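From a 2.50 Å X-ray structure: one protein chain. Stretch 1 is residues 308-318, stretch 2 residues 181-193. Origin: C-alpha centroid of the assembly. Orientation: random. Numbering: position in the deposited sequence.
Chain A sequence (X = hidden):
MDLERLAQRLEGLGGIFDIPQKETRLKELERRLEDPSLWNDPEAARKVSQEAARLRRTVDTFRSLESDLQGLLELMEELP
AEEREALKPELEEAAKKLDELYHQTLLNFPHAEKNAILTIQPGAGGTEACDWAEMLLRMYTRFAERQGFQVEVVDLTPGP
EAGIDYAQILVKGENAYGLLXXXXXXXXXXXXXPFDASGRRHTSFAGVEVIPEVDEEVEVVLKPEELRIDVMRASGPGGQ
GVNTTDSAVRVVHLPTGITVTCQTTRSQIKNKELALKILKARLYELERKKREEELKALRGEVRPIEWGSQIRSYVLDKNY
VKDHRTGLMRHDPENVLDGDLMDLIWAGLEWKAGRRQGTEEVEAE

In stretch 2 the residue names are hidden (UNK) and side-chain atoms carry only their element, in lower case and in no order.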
ATOM      1  N   GLY A 308     -13.208 -12.031   7.573  1.00 90.55           N
ATOM      2  CA  GLY A 308     -14.352 -11.953   6.670  1.00 84.77           C
ATOM      3  C   GLY A 308     -15.113 -10.647   6.540  1.00 85.79           C
ATOM      4  O   GLY A 308     -15.319 -10.155   5.417  1.00 81.99           O
ATOM      5  N   SER A 309     -15.550 -10.091   7.670  1.00 80.55           N
ATOM      6  CA  SER A 309     -16.299  -8.833   7.675  1.00 79.77           C
ATOM      7  C   SER A 309     -15.370  -7.633   7.493  1.00 76.30           C
ATOM      8  O   SER A 309     -14.166  -7.770   7.196  1.00 76.92           O
ATOM      9  CB  SER A 309     -17.069  -8.656   8.996  1.00 89.78           C
ATOM     10  OG  SER A 309     -16.189  -8.322  10.066  1.00 92.14           O
ATOM     11  N   GLN A 310     -15.940  -6.448   7.702  1.00 73.58           N
ATOM     12  CA  GLN A 310     -15.184  -5.212   7.558  1.00 63.48           C
ATOM     13  C   GLN A 310     -13.956  -5.122   8.438  1.00 61.82           C
ATOM     14  O   GLN A 310     -13.963  -5.524   9.615  1.00 59.60           O
ATOM     15  CB  GLN A 310     -16.029  -3.999   7.896  1.00 66.58           C
ATOM     16  CG  GLN A 310     -17.509  -4.238   8.072  1.00 77.77           C
ATOM     17  CD  GLN A 310     -17.918  -4.883   9.405  1.00 66.92           C
ATOM     18  OE1 GLN A 310     -17.275  -4.705  10.443  1.00 69.40           O
ATOM     19  NE2 GLN A 310     -19.036  -5.611   9.369  1.00 71.10           N
ATOM     20  N   ILE A 311     -12.888  -4.597   7.846  1.00 53.49           N
ATOM     21  CA  ILE A 311     -11.699  -4.333   8.621  1.00 50.70           C
ATOM     22  C   ILE A 311     -11.890  -2.968   9.358  1.00 51.86           C
ATOM     23  O   ILE A 311     -11.366  -2.758  10.457  1.00 54.44           O
ATOM     24  CB  ILE A 311     -10.499  -4.240   7.733  1.00 49.38           C
ATOM     25  CG1 ILE A 311     -10.711  -3.097   6.725  1.00 46.82           C
ATOM     26  CG2 ILE A 311     -10.253  -5.599   7.090  1.00 43.29           C
ATOM     27  CD1 ILE A 311      -9.459  -2.747   5.988  1.00 46.32           C
ATOM     28  N   ARG A 312     -12.674  -2.055   8.783  1.00 46.62           N
ATOM     29  CA  ARG A 312     -12.814  -0.779   9.451  1.00 43.97           C
ATOM     30  C   ARG A 312     -14.201  -0.211   9.344  1.00 41.55           C
ATOM     31  O   ARG A 312     -14.876  -0.481   8.368  1.00 48.25           O
ATOM     32  CB  ARG A 312     -11.742   0.209   8.904  1.00 39.95           C
ATOM     33  CG  ARG A 312     -11.761   1.523   9.673  1.00 42.80           C
ATOM     34  CD  ARG A 312     -10.924   2.472   9.005  1.00 42.93           C
ATOM     35  NE  ARG A 312      -9.579   1.961   8.920  1.00 43.56           N
ATOM     36  CZ  ARG A 312      -8.830   2.119   7.856  1.00 47.58           C
ATOM     37  NH1 ARG A 312      -9.343   2.770   6.811  1.00 41.84           N
ATOM     38  NH2 ARG A 312      -7.604   1.604   7.835  1.00 37.45           N
ATOM     39  N   SER A 313     -14.667   0.533  10.366  1.00 43.04           N
ATOM     40  CA  SER A 313     -16.017   1.139  10.295  1.00 46.51           C
ATOM     41  C   SER A 313     -16.043   2.642  10.463  1.00 51.30           C
ATOM     42  O   SER A 313     -15.342   3.246  11.343  1.00 44.43           O
ATOM     43  CB  SER A 313     -17.004   0.516  11.288  1.00 47.79           C
ATOM     44  OG  SER A 313     -17.447  -0.750  10.815  1.00 60.69           O
ATOM     45  N   TYR A 314     -16.856   3.248   9.592  1.00 53.17           N
ATOM     46  CA  TYR A 314     -17.011   4.691   9.575  1.00 56.75           C
ATOM     47  C   TYR A 314     -18.423   5.018   9.936  1.00 52.89           C
ATOM     48  O   TYR A 314     -19.267   5.158   9.067  1.00 55.81           O
ATOM     49  CB  TYR A 314     -16.714   5.231   8.190  1.00 43.74           C
ATOM     50  CG  TYR A 314     -15.354   4.869   7.651  1.00 41.86           C
ATOM     51  CD1 TYR A 314     -15.042   3.533   7.321  1.00 41.34           C
ATOM     52  CD2 TYR A 314     -14.384   5.866   7.407  1.00 39.62           C
ATOM     53  CE1 TYR A 314     -13.820   3.185   6.758  1.00 38.03           C
ATOM     54  CE2 TYR A 314     -13.149   5.533   6.833  1.00 37.88           C
ATOM     55  CZ  TYR A 314     -12.892   4.203   6.508  1.00 38.23           C
ATOM     56  OH  TYR A 314     -11.744   3.895   5.844  1.00 39.50           O
ATOM     57  N   VAL A 315     -18.708   5.176  11.213  1.00 52.16           N
ATOM     58  CA  VAL A 315     -20.094   5.423  11.539  1.00 56.84           C
ATOM     59  C   VAL A 315     -20.255   6.859  11.957  1.00 59.10           C
ATOM     60  O   VAL A 315     -19.952   7.252  13.073  1.00 55.01           O
ATOM     61  CB  VAL A 315     -20.644   4.334  12.564  1.00 42.35           C
ATOM     62  CG1 VAL A 315     -19.546   3.771  13.340  1.00 40.23           C
ATOM     63  CG2 VAL A 315     -21.748   4.912  13.455  1.00 46.15           C
ATOM     64  N   LEU A 316     -20.771   7.601  10.982  1.00 55.51           N
ATOM     65  CA  LEU A 316     -20.950   9.028  11.000  1.00 54.21           C
ATOM     66  C   LEU A 316     -21.964   9.728  11.874  1.00 55.15           C
ATOM     67  O   LEU A 316     -21.699  10.838  12.315  1.00 63.31           O
ATOM     68  CB  LEU A 316     -21.096   9.469   9.548  1.00 50.41           C
ATOM     69  CG  LEU A 316     -20.096   8.789   8.563  1.00 51.48           C
ATOM     70  CD1 LEU A 316     -20.169   9.529   7.270  1.00 43.56           C
ATOM     71  CD2 LEU A 316     -18.603   8.760   9.022  1.00 42.97           C
ATOM     72  N   ASP A 317     -23.110   9.129  12.134  1.00 57.22           N
ATOM     73  CA  ASP A 317     -24.086   9.775  13.008  1.00 54.93           C
ATOM     74  C   ASP A 317     -23.664   9.682  14.463  1.00 58.19           C
ATOM     75  O   ASP A 317     -24.314  10.256  15.331  1.00 71.15           O
ATOM     76  CB  ASP A 317     -25.451   9.120  12.878  1.00 50.54           C
ATOM     77  CG  ASP A 317     -25.342   7.627  12.735  1.00 66.34           C
ATOM     78  OD1 ASP A 317     -24.619   6.990  13.538  1.00 63.55           O
ATOM     79  OD2 ASP A 317     -25.970   7.089  11.810  1.00 70.11           O
ATOM     80  N   LYS A 318     -22.603   8.938  14.742  1.00 54.72           N
ATOM     81  CA  LYS A 318     -22.119   8.789  16.107  1.00 54.21           C
ATOM     82  C   LYS A 318     -20.671   9.259  16.147  1.00 51.55           C
ATOM     83  O   LYS A 318     -19.963   9.061  17.118  1.00 49.74           O
ATOM     84  CB  LYS A 318     -22.270   7.321  16.566  1.00 48.86           C
ATOM     85  CG  LYS A 318     -23.737   6.958  16.796  1.00 60.46           C
ATOM     86  CD  LYS A 318     -24.035   5.477  16.590  1.00 75.52           C
ATOM     87  CE  LYS A 318     -24.969   4.910  17.676  1.00 86.09           C
ATOM     88  NZ  LYS A 318     -24.194   4.471  18.920  1.00 87.34           N
ATOM     89  N   UNK A 181      -1.073  -0.658   1.434  1.00 55.45           N
ATOM     90  CA  UNK A 181      -1.319  -2.079   1.535  1.00 61.84           C
ATOM     91  C   UNK A 181      -2.242  -2.566   2.679  1.00 61.13           C
ATOM     92  O   UNK A 181      -3.073  -3.431   2.464  1.00 65.70           O
ATOM     93  o   UNK A 181       0.819  -2.753   2.675  1.00 64.89           O
ATOM     94  c   UNK A 181       0.034  -2.836   1.488  1.00 53.26           C
ATOM     95  N   UNK A 182      -2.151  -1.980   3.881  1.00 66.59           N
ATOM     96  CA  UNK A 182      -3.013  -2.441   4.971  1.00 65.23           C
ATOM     97  C   UNK A 182      -4.434  -1.921   4.885  1.00 67.46           C
ATOM     98  O   UNK A 182      -5.231  -2.068   5.821  1.00 67.17           O
ATOM     99  c   UNK A 182      -1.222  -0.936   4.358  1.00 57.23           C
ATOM    100  c   UNK A 182      -2.309  -1.901   6.193  1.00 54.11           C
ATOM    101  c   UNK A 182      -1.799  -0.562   5.703  1.00 49.53           C
ATOM    102  N   UNK A 183      -4.753  -1.312   3.758  1.00 52.36           N
ATOM    103  CA  UNK A 183      -6.064  -0.740   3.557  1.00 47.95           C
ATOM    104  C   UNK A 183      -6.954  -1.679   2.758  1.00 48.63           C
ATOM    105  O   UNK A 183      -8.176  -1.503   2.668  1.00 40.30           O
ATOM    106  c   UNK A 183      -5.256   1.686   3.648  1.00 43.06           C
ATOM    107  c   UNK A 183      -5.895   0.594   2.812  1.00 39.62           C
ATOM    108  o   UNK A 183      -7.258   2.685   4.546  1.00 47.73           O
ATOM    109  c   UNK A 183      -6.145   2.143   4.811  1.00 54.50           C
ATOM    110  o   UNK A 183      -5.725   1.950   5.985  1.00 51.31           O
ATOM    111  N   UNK A 184      -6.329  -2.660   2.121  1.00 51.45           N
ATOM    112  CA  UNK A 184      -7.082  -3.625   1.348  1.00 52.34           C
ATOM    113  C   UNK A 184      -8.053  -4.358   2.306  1.00 48.83           C
ATOM    114  O   UNK A 184      -7.681  -4.799   3.384  1.00 50.51           O
ATOM    115  c   UNK A 184      -6.130  -4.569   0.722  1.00 62.72           C
ATOM    116  N   UNK A 185      -9.308  -4.463   1.925  1.00 46.79           N
ATOM    117  CA  UNK A 185     -10.268  -5.125   2.781  1.00 44.57           C
ATOM    118  C   UNK A 185     -11.633  -4.536   2.552  1.00 48.45           C
ATOM    119  O   UNK A 185     -11.826  -3.786   1.571  1.00 54.67           O
ATOM    120  N   UNK A 186     -12.585  -4.859   3.426  1.00 51.20           N
ATOM    121  CA  UNK A 186     -13.941  -4.327   3.284  1.00 55.76           C
ATOM    122  C   UNK A 186     -14.176  -3.127   4.230  1.00 53.34           C
ATOM    123  O   UNK A 186     -13.772  -3.120   5.392  1.00 55.83           O
ATOM    124  c   UNK A 186     -15.009  -5.447   3.517  1.00 56.52           C
ATOM    125  c   UNK A 186     -14.791  -6.558   2.522  1.00 51.73           C
ATOM    126  c   UNK A 186     -16.418  -4.887   3.335  1.00 55.05           C
ATOM    127  N   UNK A 187     -14.851  -2.112   3.731  1.00 46.84           N
ATOM    128  CA  UNK A 187     -15.056  -0.931   4.531  1.00 48.98           C
ATOM    129  C   UNK A 187     -16.527  -0.714   4.747  1.00 48.40           C
ATOM    130  O   UNK A 187     -17.311  -0.719   3.782  1.00 58.74           O
ATOM    131  c   UNK A 187     -12.896   0.214   3.782  1.00 40.38           C
ATOM    132  n   UNK A 187     -12.098   1.035   4.544  1.00 54.23           N
ATOM    133  n   UNK A 187     -10.762  -0.194   3.409  1.00 48.65           N
ATOM    134  c   UNK A 187     -14.396   0.277   3.809  1.00 45.70           C
ATOM    135  c   UNK A 187     -10.823   0.781   4.300  1.00 45.97           C
ATOM    136  c   UNK A 187     -12.042  -0.571   3.072  1.00 49.76           C
ATOM    137  N   UNK A 188     -16.929  -0.524   6.006  1.00 51.75           N
ATOM    138  CA  UNK A 188     -18.352  -0.322   6.292  1.00 52.60           C
ATOM    139  C   UNK A 188     -18.737   1.110   6.705  1.00 50.52           C
ATOM    140  O   UNK A 188     -18.060   1.751   7.534  1.00 54.05           O
ATOM    141  n   UNK A 188     -22.222  -1.865  10.977  1.00 75.50           N
ATOM    142  c   UNK A 188     -20.234  -1.143   7.718  1.00 63.07           C
ATOM    143  c   UNK A 188     -20.669  -2.171   8.698  1.00 70.07           C
ATOM    144  n   UNK A 188     -20.364  -1.538  12.291  1.00 80.59           N
ATOM    145  c   UNK A 188     -18.805  -1.301   7.364  1.00 59.18           C
ATOM    146  c   UNK A 188     -20.907  -1.769  11.098  1.00 78.09           C
ATOM    147  n   UNK A 188     -20.138  -1.910  10.023  1.00 73.94           N
ATOM    148  N   UNK A 189     -19.848   1.573   6.125  1.00 56.31           N
ATOM    149  CA  UNK A 189     -20.409   2.897   6.341  1.00 58.76           C
ATOM    150  C   UNK A 189     -21.772   2.867   6.999  1.00 61.61           C
ATOM    151  O   UNK A 189     -22.677   2.185   6.557  1.00 69.59           O
ATOM    152  c   UNK A 189     -21.993   5.572   4.452  1.00 53.97           C
ATOM    153  c   UNK A 189     -20.534   3.626   4.998  1.00 53.35           C
ATOM    154  c   UNK A 189     -20.618   5.181   4.920  1.00 57.70           C
ATOM    155  c   UNK A 189     -20.269   5.834   6.214  1.00 50.97           C
ATOM    156  N   UNK A 190     -21.913   3.627   8.062  1.00 59.98           N
ATOM    157  CA  UNK A 190     -23.172   3.720   8.771  1.00 60.60           C
ATOM    158  C   UNK A 190     -23.579   5.184   8.927  1.00 60.92           C
ATOM    159  O   UNK A 190     -22.798   6.025   9.430  1.00 63.02           O
ATOM    160  c   UNK A 190     -23.050   3.111  10.157  1.00 70.42           C
ATOM    161  c   UNK A 190     -24.412   2.968  10.765  1.00 57.29           C
ATOM    162  c   UNK A 190     -22.304   1.785  10.066  1.00 65.82           C
ATOM    163  N   UNK A 191     -24.793   5.478   8.473  1.00 67.11           N
ATOM    164  CA  UNK A 191     -25.383   6.819   8.551  1.00 70.70           C
ATOM    165  C   UNK A 191     -26.702   6.764   7.846  1.00 70.68           C
ATOM    166  O   UNK A 191     -27.035   5.763   7.198  1.00 63.76           O
ATOM    167  c   UNK A 191     -23.922   8.771   5.517  1.00 53.55           C
ATOM    168  n   UNK A 191     -23.790   8.803   1.847  1.00 51.18           N
ATOM    169  n   UNK A 191     -24.097   8.469   4.104  1.00 58.66           N
ATOM    170  n   UNK A 191     -22.731  10.175   3.394  1.00 56.13           N
ATOM    171  c   UNK A 191     -23.531   9.143   3.115  1.00 59.56           C
ATOM    172  c   UNK A 191     -24.544   7.868   7.808  1.00 59.81           C
ATOM    173  c   UNK A 191     -24.563   7.658   6.316  1.00 53.33           C
ATOM    174  N   UNK A 192     -27.496   7.818   8.001  1.00 78.65           N
ATOM    175  CA  UNK A 192     -28.786   7.823   7.299  1.00 80.80           C
ATOM    176  C   UNK A 192     -28.508   8.251   5.817  1.00 88.97           C
ATOM    177  O   UNK A 192     -27.741   9.192   5.544  1.00 87.62           O
ATOM    178  c   UNK A 192     -29.626   8.825   8.108  1.00 61.51           C
ATOM    179  c   UNK A 192     -27.527   8.668   9.211  1.00 59.08           C
ATOM    180  c   UNK A 192     -28.574   9.701   8.847  1.00 57.17           C
ATOM    181  N   UNK A 193     -29.117   7.546   4.867  1.00 88.89           N
ATOM    182  CA  UNK A 193     -28.892   7.818   3.448  1.00 89.67           C
ATOM    183  C   UNK A 193     -29.491   9.091   2.875  1.00 87.73           C
ATOM    184  O   UNK A 193     -30.656   9.393   3.115  1.00 85.60           O
ATOM    185  o   UNK A 193     -29.343   6.871   1.204  1.00103.21           O
ATOM    186  c   UNK A 193     -29.405   6.629   2.612  1.00 95.43           C
TER
HETATM  187  O   HOH W   1     -12.591  -7.258   4.952  1.00 43.74           O

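Position 181 carries one carbon and then one oxygen, out of reach of stretch 1. A hydroxyl on a single carbon is serine, Ser181.

Position 182 has three carbons that close a ring onto the backbone N. They touch nothing on stretch 1. That is proline, Pro182.

Position 183 has three carbons, the third carrying two oxygens. Both oxygens meet the guanidinium of Arg312. This is Glu183. Arg312 NH1 donates to Glu183 OE1 at 3.1 Å and Arg312 NH2 to Glu183 OE2 at 2.7 Å, a two-pronged salt bridge.

Position 184 has one carbon, pointing away from stretch 1. It is alanine, Ala184.

Position 185 has no side-chain atoms, so it is Gly185. An ideal CB here would lie 2.9 Å from Ile311 CD1, a clash. The backbone angles also call for glycine.

Position 186 has one carbon carrying two more. The first, its CB, lies 4.4 Å from Ser309 O. This is Val186. Its carbonyl O accepts from Ile311 N at 3.0 Å. A water bridges Val186 N and Ser309 O.

Position 187 has one carbon, then a five-membered ring of three carbons and two nitrogens. One ring nitrogen lies 3.2 Å from Tyr314 OH, and Ile311 CG1 lies over one face. The ring is imidazole, hence His187. His187 ND1 and Tyr314 OH share a hydrogen bond. His187 NE2 donates to Glu183 O at 3.0 Å, which ties the ring back to its own stretch.

Position 188 has three carbons, a nitrogen, then a carbon with two more nitrogens. The nitrogen after the three carbons lies 3.0 Å from Ser313 OG; CB of 188 lies a close 3.3 Å from Gln310 CG. This is Arg188, and its NE donates to Ser313 OG.

Position 189 has four carbons, forked at the second. One end carbon lies 3.8 Å from Leu316 CG. It is Leu189, and that carbon is CD2.

Position 190 again has one carbon carrying two. Its CB lies 3.6 Å from Val315 CB. It is Val190.

Position 191 has three carbons, a nitrogen, then a carbon with two more nitrogens. Its CB lies 4.2 Å from Leu316 CB, and the chain end leads away. It is Arg191; its NE and NH2 are hydrogen-bonded elsewhere in the structure.

Position 192 is another three-carbon ring closed on N. The carbon bonded to N lies 3.4 Å from Asp317 OD2. It is Pro192.

Position 193 has one carbon and one oxygen, out of reach. It is Ser193.

The contact is a parallel strand pairing. Arg188 N donates to Arg312 O at 3.1 Å, Tyr314 N to Arg188 O at 2.8 Å, and Val190 N to Tyr314 O at 3.2 Å. On one face, Arg312, Tyr314, His187 and Leu189 combine polar links with apolar packing. On the other, Ser313 meets Arg188 and Val315 meets Val190.

Stretch 2 (181-193) SPEAGVHRLVRPS
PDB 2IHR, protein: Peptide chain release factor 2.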